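Local structure of SusD homolog (Bacteroides thetaiotaomicron, 4MRU) at residues A[43-46]-A[47-51]; A[67-71]-A[72-76]; A[203-206]-A[207-211]; A[216-219]-A[220-224]. The protein probably binds mucin O-glycans at the surface of a gut bacterium, as a SusD-type outer-membrane lipoprotein that captures sugars for uptake. All coordinates share one frame; numbering follows the deposited sequence.

Contact 1: residues A[43-46]-A[47-51]; sequences YQFM and EAMCG
Glu47 lays its CB squarely over the ring of Tyr43, one helical turn back: CB stands 3.4 Å from the ring centroid and 11° off the ring normal, a CH-pi contact over the face. The ring reaches Glu47 because chi1 of Tyr43 (-171°) sets CG opposite the backbone N, and the two side chains cross at about a right angle. Beyond the ring, Tyr43 OH donates to a water at 2.7 Å, and that water donates in turn to Glu47 OE1, 2.8 Å away. The other carboxylate oxygen, OE2, is held by a salt bridge to Arg120, so each carboxylate oxygen has a named partner. With an alanine at position 43, Glu47 CB would probably lose its aromatic floor and the bridging water its hydroxyl donor. On another side of the helix, the selenomethionine Met49 lies alongside Phe45, pointing the same way, its SE 3.7 Å from Phe45 CD1 in an oblique Met-aromatic contact; Trp78 and His41 also meet this ring. In the backbone, Tyr43 O accepts from Glu47 N at 2.9 Å and from Ala48 N at 3.1 Å, the two donors coming from opposite faces of its carbonyl plane. Met49, Cys50 and Gly51 then each bond five residues back, the i to i+5 pattern of a pi-helical turn within helix 40-54.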
# COMPACT_ATOMS: atom_id res chain seq x y z
N TYR A 43 3.05 4.43 -12.68
CA TYR A 43 1.91 4.61 -11.79
C TYR A 43 0.65 3.86 -12.30
O TYR A 43 -0.06 3.21 -11.52
CB TYR A 43 1.62 6.12 -11.55
CG TYR A 43 0.60 6.34 -10.47
CD1 TYR A 43 -0.75 6.23 -10.75
CD2 TYR A 43 0.98 6.68 -9.15
CE1 TYR A 43 -1.71 6.44 -9.76
CE2 TYR A 43 0.02 6.82 -8.14
CZ TYR A 43 -1.32 6.69 -8.45
OH TYR A 43 -2.28 6.85 -7.47
N GLN A 44 0.31 4.01 -13.58
CA GLN A 44 -0.98 3.48 -14.06
C GLN A 44 -1.11 1.97 -13.80
O GLN A 44 -2.15 1.49 -13.42
CB GLN A 44 -1.22 3.81 -15.54
CG GLN A 44 -0.28 3.10 -16.50
CD GLN A 44 -0.46 3.58 -17.93
OE1 GLN A 44 -1.58 3.89 -18.36
NE2 GLN A 44 0.65 3.62 -18.68
N PHE A 45 -0.01 1.25 -13.96
CA PHE A 45 -0.01 -0.19 -13.76
C PHE A 45 0.07 -0.55 -12.28
O PHE A 45 -0.74 -1.32 -11.79
CB PHE A 45 1.16 -0.83 -14.48
CG PHE A 45 1.13 -0.67 -15.98
CD1 PHE A 45 0.14 -1.30 -16.72
CD2 PHE A 45 2.04 0.11 -16.61
CE1 PHE A 45 0.08 -1.13 -18.08
CE2 PHE A 45 2.02 0.27 -18.00
CZ PHE A 45 1.04 -0.36 -18.73
N MSE A 46 1.06 -0.01 -11.59
CA MSE A 46 1.36 -0.48 -10.22
C MSE A 46 0.35 0.04 -9.23
O MSE A 46 -0.13 -0.70 -8.37
CB MSE A 46 2.77 -0.03 -9.86
CG MSE A 46 3.24 -0.59 -8.54
SE MSE A 46 5.15 -0.07 -8.41
CE MSE A 46 5.59 -1.50 -7.06
N GLU A 47 -0.03 1.30 -9.36
CA GLU A 47 -0.92 1.93 -8.40
C GLU A 47 -2.39 1.98 -8.80
O GLU A 47 -3.26 1.71 -7.98
CB GLU A 47 -0.45 3.36 -8.16
CG GLU A 47 0.91 3.43 -7.52
CD GLU A 47 0.89 2.98 -6.09
OE1 GLU A 47 -0.06 3.34 -5.32
OE2 GLU A 47 1.85 2.31 -5.69
N ALA A 48 -2.68 2.42 -10.02
CA ALA A 48 -4.06 2.65 -10.41
C ALA A 48 -4.78 1.31 -10.70
O ALA A 48 -5.80 0.98 -10.11
CB ALA A 48 -4.13 3.59 -11.62
N MSE A 49 -4.16 0.52 -11.55
CA MSE A 49 -4.71 -0.80 -11.92
C MSE A 49 -4.49 -1.83 -10.82
O MSE A 49 -5.45 -2.48 -10.39
CB MSE A 49 -4.04 -1.24 -13.19
CG MSE A 49 -4.47 -0.46 -14.41
SE MSE A 49 -3.50 -1.33 -15.88
CE MSE A 49 -3.59 0.07 -17.27
N CYS A 50 -3.25 -2.05 -10.41
CA CYS A 50 -2.97 -3.15 -9.45
C CYS A 50 -3.42 -2.84 -7.98
O CYS A 50 -4.42 -3.40 -7.49
CB CYS A 50 -1.50 -3.53 -9.53
SG CYS A 50 -1.02 -4.88 -8.40
N GLY A 51 -2.74 -1.89 -7.30
CA GLY A 51 -3.12 -1.50 -5.96
C GLY A 51 -4.58 -1.05 -5.91
O GLY A 51 -5.33 -1.41 -5.01
O HOH W 1 -1.57 5.65 -5.16

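Contact 2: residues A[67-71]-A[72-76]; sequences EKYST and YNPKT. With EDO (1,2-ethanediol), chain G.
Tyr72 closes a type I beta turn that begins at Tyr69, its N donating to Tyr69 O at 2.9 Å, in the loop between strand 58-60 and helix 81-100. Its ring keeps Tyr69 O near its edge. O2 of a 1,2-ethanediol, probably a crystallisation additive, lies in plane at the ring edge, very close to the hydroxyl, at a distance too short to rely on. Asn73 follows and ties the turn to the incoming chain. Its N donates to Lys68 O (3.0 Å), while OD1 accepts from Lys68 N at 3.2 Å and from Thr71 OG1 at 2.7 Å, donors that arrive on opposite faces of the amide plane. A chi1 of 70° places CG between the backbone N and the carbonyl carbon and so sets the amide beside Thr71; ND2 bonds to Leu66 O. Pro74 comes next, placing CB over the centre of the Tyr69 ring, 3.8 Å from the centroid and 13° off the normal, a CH-pi contact. The Tyr69 hydroxyl is bonded to Trp78 O. Lys75 N then donates to Glu67 O. Finally, Glu67 OE1 accepts from two waters, each at 2.7 Å: one also donates to Asn73 O, and the other accepts from Thr76 N at 3.0 Å.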
# COMPACT_ATOMS: atom_id res chain seq x y z
N GLU A 67 -8.45 -7.52 -20.87
CA GLU A 67 -7.41 -8.16 -20.08
C GLU A 67 -6.91 -7.19 -19.04
O GLU A 67 -5.93 -6.46 -19.25
CB GLU A 67 -6.27 -8.62 -20.98
CG GLU A 67 -6.72 -9.56 -22.08
CD GLU A 67 -5.55 -9.96 -22.98
OE1 GLU A 67 -4.76 -10.86 -22.60
OE2 GLU A 67 -5.41 -9.38 -24.06
N LYS A 68 -7.57 -7.23 -17.87
CA LYS A 68 -7.41 -6.24 -16.84
C LYS A 68 -6.95 -6.84 -15.52
O LYS A 68 -7.27 -7.97 -15.15
CB LYS A 68 -8.74 -5.55 -16.59
CG LYS A 68 -9.31 -4.78 -17.75
CD LYS A 68 -10.44 -3.84 -17.31
CE LYS A 68 -11.68 -4.64 -16.90
NZ LYS A 68 -12.83 -3.75 -16.57
N TYR A 69 -6.22 -6.02 -14.77
CA TYR A 69 -5.87 -6.38 -13.42
C TYR A 69 -7.15 -6.67 -12.63
O TYR A 69 -7.21 -7.70 -11.91
CB TYR A 69 -5.05 -5.29 -12.71
CG TYR A 69 -3.56 -5.25 -13.07
CD1 TYR A 69 -3.11 -4.65 -14.24
CD2 TYR A 69 -2.63 -5.82 -12.23
CE1 TYR A 69 -1.74 -4.59 -14.54
CE2 TYR A 69 -1.27 -5.80 -12.53
CZ TYR A 69 -0.83 -5.19 -13.67
OH TYR A 69 0.51 -5.16 -13.91
N SER A 70 -8.19 -5.83 -12.78
CA SER A 70 -9.41 -5.96 -11.91
C SER A 70 -10.18 -7.27 -12.13
O SER A 70 -10.88 -7.75 -11.22
CB SER A 70 -10.34 -4.79 -12.10
OG SER A 70 -10.77 -4.72 -13.42
N THR A 71 -10.03 -7.86 -13.31
CA THR A 71 -10.68 -9.16 -13.63
C THR A 71 -9.70 -10.35 -13.56
O THR A 71 -10.03 -11.47 -13.98
CB THR A 71 -11.41 -9.11 -14.99
OG1 THR A 71 -10.53 -8.67 -16.03
CG2 THR A 71 -12.62 -8.19 -14.87
N TYR A 72 -8.53 -10.09 -13.02
CA TYR A 72 -7.50 -11.08 -12.69
C TYR A 72 -6.78 -11.64 -13.92
O TYR A 72 -6.12 -12.68 -13.83
CB TYR A 72 -8.07 -12.24 -11.82
CG TYR A 72 -8.76 -11.83 -10.53
CD1 TYR A 72 -8.53 -10.63 -9.91
CD2 TYR A 72 -9.66 -12.70 -9.92
CE1 TYR A 72 -9.11 -10.32 -8.69
CE2 TYR A 72 -10.31 -12.37 -8.73
CZ TYR A 72 -10.04 -11.16 -8.12
OH TYR A 72 -10.65 -10.85 -6.93
N ASN A 73 -6.88 -10.94 -15.06
CA ASN A 73 -6.25 -11.41 -16.29
C ASN A 73 -5.54 -10.27 -16.97
O ASN A 73 -5.72 -10.04 -18.16
CB ASN A 73 -7.27 -12.10 -17.21
CG ASN A 73 -8.25 -11.15 -17.82
OD1 ASN A 73 -8.63 -10.13 -17.23
ND2 ASN A 73 -8.68 -11.47 -19.03
N PRO A 74 -4.68 -9.56 -16.23
CA PRO A 74 -3.98 -8.46 -16.88
C PRO A 74 -3.24 -8.93 -18.13
O PRO A 74 -2.64 -10.00 -18.13
CB PRO A 74 -2.99 -7.99 -15.82
CG PRO A 74 -2.79 -9.15 -14.89
CD PRO A 74 -4.11 -9.88 -14.91
N LYS A 75 -3.31 -8.14 -19.18
CA LYS A 75 -2.56 -8.40 -20.37
C LYS A 75 -1.09 -8.63 -20.01
O LYS A 75 -0.54 -7.92 -19.16
CB LYS A 75 -2.68 -7.24 -21.31
CG LYS A 75 -2.08 -7.48 -22.64
CD LYS A 75 -2.35 -6.30 -23.54
CE LYS A 75 -1.81 -6.63 -24.93
NZ LYS A 75 -1.84 -5.41 -25.76
N THR A 76 -0.49 -9.63 -20.63
CA THR A 76 0.84 -10.11 -20.26
C THR A 76 1.88 -8.98 -20.16
O THR A 76 2.58 -8.90 -19.19
CB THR A 76 1.35 -11.13 -21.27
OG1 THR A 76 0.42 -12.18 -21.35
CG2 THR A 76 2.71 -11.71 -20.86
C1 EDO G . -11.79 -8.63 -4.04
O1 EDO G . -10.74 -7.84 -3.49
C2 EDO G . -11.86 -8.44 -5.54
O2 EDO G . -10.56 -8.57 -6.16
O HOH W 2 -4.81 -12.01 -20.18
O HOH W 3 -2.08 -11.21 -22.59

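Contact 3: residues A[203-206]-A[207-211]; sequences QLRM and AMRLC. With EDO (1,2-ethanediol), chain E; EDO (1,2-ethanediol), chain F.
Arg209 NH2 approaches the aliphatic CD of Arg205 at 3.8 Å and is gripped by two carboxylates, in salt bridges to Glu429 and Asp123. Arg205 and Arg209 run side by side in the same direction, their guanidinium planes 26° apart. Arg209 gets there by bending at chi2 (86°) and again at chi3, which folds it back toward the preceding turn. Arg205 turns its two terminal nitrogens to a 1,2-ethanediol, probably from the crystallisation liquor: NH1 donates to O1 at 2.9 Å and NH2 to O2 at 3.1 Å. Its NE forms a salt bridge with Glu329, while NH1 also bonds Gln119. A leucine in place of Arg205 would probably leave Glu329 without its ionic mate and Gln119 without its donor. The backbone keeps the same spacing. Ala207 N donates to Gln203 O at 2.9 Å with an N-H...O angle of 160°, and Met208 N repeats the i to i+4 pattern to Leu204 O at 3.0 Å. Arg209 N reaches Arg205 O at 3.2 Å and makes a second, weak bond to Met206 O. Arg209 NH1 is in turn paired with Glu433. Two like charges can therefore lie close in a buried setting because carboxylates from several parts of the chain surround them, an arrangement likely to favour the charged form of both arginines and to tie helix 192-209 to its neighbours.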
# COMPACT_ATOMS: atom_id res chain seq x y z
N GLN A 203 9.93 -0.17 9.96
CA GLN A 203 10.24 -1.39 10.73
C GLN A 203 8.98 -1.93 11.41
O GLN A 203 8.74 -3.14 11.41
CB GLN A 203 11.29 -1.15 11.78
CG GLN A 203 12.69 -0.88 11.26
CD GLN A 203 13.63 -0.36 12.36
OE1 GLN A 203 13.25 0.47 13.20
NE2 GLN A 203 14.86 -0.87 12.36
N LEU A 204 8.17 -1.05 11.97
CA LEU A 204 6.92 -1.43 12.60
C LEU A 204 5.94 -2.07 11.60
O LEU A 204 5.33 -3.10 11.87
CB LEU A 204 6.29 -0.21 13.26
CG LEU A 204 4.93 -0.40 13.93
CD1 LEU A 204 5.00 -1.47 15.01
CD2 LEU A 204 4.45 0.91 14.52
N ARG A 205 5.79 -1.44 10.44
CA ARG A 205 4.91 -1.96 9.40
C ARG A 205 5.33 -3.36 8.97
O ARG A 205 4.54 -4.26 8.90
CB ARG A 205 4.95 -1.03 8.19
CG ARG A 205 4.07 -1.50 7.06
CD ARG A 205 4.44 -0.82 5.74
NE ARG A 205 3.72 0.43 5.56
CZ ARG A 205 3.91 1.25 4.52
NH1 ARG A 205 4.82 0.94 3.60
NH2 ARG A 205 3.20 2.37 4.42
N MSE A 206 6.62 -3.51 8.69
CA MSE A 206 7.16 -4.78 8.22
C MSE A 206 7.12 -5.85 9.29
O MSE A 206 6.81 -7.00 8.99
CB MSE A 206 8.59 -4.54 7.79
CG MSE A 206 8.65 -3.73 6.50
SE MSE A 206 10.55 -3.29 6.09
CE MSE A 206 11.41 -5.03 6.49
N ALA A 207 7.36 -5.48 10.54
CA ALA A 207 7.17 -6.43 11.64
C ALA A 207 5.74 -6.95 11.69
O ALA A 207 5.50 -8.15 11.83
CB ALA A 207 7.58 -5.81 12.97
N MSE A 208 4.74 -6.05 11.61
CA MSE A 208 3.35 -6.48 11.75
C MSE A 208 2.96 -7.42 10.61
O MSE A 208 2.22 -8.38 10.81
CB MSE A 208 2.41 -5.25 11.78
CG MSE A 208 1.04 -5.60 12.33
SE MSE A 208 1.12 -6.09 14.26
CE MSE A 208 2.00 -4.48 14.92
N ARG A 209 3.57 -7.22 9.46
CA ARG A 209 3.34 -8.01 8.26
C ARG A 209 3.63 -9.47 8.51
O ARG A 209 2.97 -10.31 7.93
CB ARG A 209 4.17 -7.51 7.07
CG ARG A 209 3.71 -8.10 5.74
CD ARG A 209 2.56 -7.31 5.07
NE ARG A 209 3.12 -6.15 4.40
CZ ARG A 209 2.73 -4.89 4.50
NH1 ARG A 209 1.68 -4.51 5.23
NH2 ARG A 209 3.41 -3.98 3.80
N LEU A 210 4.60 -9.75 9.40
CA LEU A 210 5.05 -11.12 9.62
C LEU A 210 4.44 -11.80 10.86
O LEU A 210 4.92 -12.87 11.30
CB LEU A 210 6.58 -11.15 9.75
CG LEU A 210 7.38 -10.40 8.69
CD1 LEU A 210 8.87 -10.68 8.89
CD2 LEU A 210 6.93 -10.75 7.30
N CYS A 211 3.33 -11.26 11.36
CA CYS A 211 2.79 -11.76 12.64
C CYS A 211 2.17 -13.17 12.51
O CYS A 211 1.95 -13.84 13.52
CB CYS A 211 1.84 -10.73 13.23
SG CYS A 211 0.26 -10.73 12.35
C1 EDO E . 16.57 -0.17 15.50
O1 EDO E . 16.72 0.38 14.19
C2 EDO E . 15.42 0.53 16.18
O2 EDO E . 14.24 -0.02 15.61
C1 EDO F . 5.93 3.20 1.34
O1 EDO F . 5.50 1.89 0.94
C2 EDO F . 4.83 4.08 0.86
O2 EDO F . 3.70 3.64 1.61

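Contact 4: residues A[216-219]-A[220-224]; sequences AAEA and QSIAE
Gln220 sets its CB against the carbonyls of the preceding turn, 3.5 Å from both Ala216 O and Ala217 O. From there the chain runs extended, with CG opposite the backbone N (chi1 -180°), and the amide finds a partner at each end. OE1 accepts from a water at 2.8 Å, and the same water reaches back with a weak bond to Ala216 O, bridging the side chain to the first turn of the helix. NE2 points forward instead, donating to Glu224 OE2 at 3.0 Å along a nearly straight path of 171°. That bond lies in the amide plane of Gln220 but meets the carboxylate from above its plane; OE2 is also bonded to Asn343 N. Ala216 O itself takes the backbone N of Gln220 at 2.9 Å, the first in a run of i to i+4 bonds that makes this the regular alpha-helical start of helix 216-229, in a fold whose family belongs to the TPR clan. Ala219, like Ala223, is buried. Its carbonyl accepts from Ala223 N at 2.8 Å, and Ala223 packs on Leu204 and Ala207 of helix 192-209. Ala223 also touches Trp342. On the more exposed flank, Glu218 and Ile222 pack obliquely through aliphatic atoms, Glu218 CG lying 4.1 Å from Ile222 CD1. Ile222 CG1 stands opposite its own carbonyl carbon (chi1 -71°), which brings CD1 back over the Glu218 carbonyl, while Ile222 also touches Ala207.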
# COMPACT_ATOMS: atom_id res chain seq x y z
N ALA A 216 7.38 -14.65 14.00
CA ALA A 216 6.54 -13.72 14.78
C ALA A 216 7.22 -13.20 16.07
O ALA A 216 7.02 -12.03 16.45
CB ALA A 216 5.18 -14.32 15.14
N ALA A 217 8.00 -14.03 16.73
CA ALA A 217 8.66 -13.59 17.96
C ALA A 217 9.67 -12.51 17.64
O ALA A 217 9.68 -11.42 18.31
CB ALA A 217 9.34 -14.75 18.70
N GLU A 218 10.45 -12.73 16.57
CA GLU A 218 11.41 -11.73 16.16
C GLU A 218 10.68 -10.47 15.71
O GLU A 218 11.08 -9.36 16.05
CB GLU A 218 12.38 -12.21 15.06
CG GLU A 218 13.67 -11.40 15.10
CD GLU A 218 14.80 -11.89 14.20
OE1 GLU A 218 14.76 -13.05 13.74
OE2 GLU A 218 15.75 -11.09 13.98
N ALA A 219 9.59 -10.63 14.99
CA ALA A 219 8.82 -9.47 14.50
C ALA A 219 8.33 -8.63 15.66
O ALA A 219 8.48 -7.41 15.65
CB ALA A 219 7.67 -9.90 13.64
N GLN A 220 7.77 -9.29 16.68
CA GLN A 220 7.32 -8.58 17.88
C GLN A 220 8.45 -7.73 18.52
O GLN A 220 8.23 -6.57 18.89
CB GLN A 220 6.75 -9.58 18.88
CG GLN A 220 6.27 -8.91 20.15
CD GLN A 220 5.76 -9.87 21.17
OE1 GLN A 220 5.38 -11.03 20.86
NE2 GLN A 220 5.69 -9.39 22.41
N SER A 221 9.65 -8.30 18.61
CA SER A 221 10.81 -7.66 19.20
C SER A 221 11.22 -6.47 18.37
O SER A 221 11.44 -5.40 18.88
CB SER A 221 11.97 -8.66 19.30
OG SER A 221 13.12 -8.04 19.77
N ILE A 222 11.24 -6.66 17.05
CA ILE A 222 11.54 -5.55 16.12
C ILE A 222 10.53 -4.42 16.30
O ILE A 222 10.93 -3.24 16.43
CB ILE A 222 11.58 -6.05 14.67
CG1 ILE A 222 12.83 -6.91 14.46
CG2 ILE A 222 11.55 -4.89 13.66
CD1 ILE A 222 12.71 -7.85 13.26
N ALA A 223 9.25 -4.76 16.35
CA ALA A 223 8.19 -3.74 16.52
C ALA A 223 8.32 -2.97 17.82
O ALA A 223 8.22 -1.74 17.84
CB ALA A 223 6.82 -4.38 16.45
N GLU A 224 8.54 -3.70 18.91
CA GLU A 224 8.70 -3.09 20.20
C GLU A 224 9.92 -2.16 20.25
O GLU A 224 9.83 -1.03 20.75
CB GLU A 224 8.79 -4.17 21.30
CG GLU A 224 7.44 -4.85 21.50
CD GLU A 224 7.46 -6.04 22.44
OE1 GLU A 224 8.53 -6.61 22.73
OE2 GLU A 224 6.37 -6.47 22.86
O HOH W 4 5.06 -12.65 18.61

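How the contacts relate
The four contacts form two pairs on opposite sides of the chain's centre. Contacts 1 and 2, with centres about 12 Å apart, meet where the Tyr69 ring lies against helix 40-54: Cys50 CB is 3.7 Å from Tyr69 CD2. Contacts 3 and 4 are closer, at about 8 Å between centres, and join consecutive helices 192-209 and 216-229 through Ala207, Ala223 and Leu204, with Ala207 CB 3.8 Å from Ala223 CB and Leu204 CD1 3.7 Å from that same CB. Their closest approach is Ala207 CB to Ala219 O, at 3.3 Å. Between the pairs, contacts 1 and 3 come no nearer than about 10 Å between atoms. All four lie away from the magnesium site at Asn373.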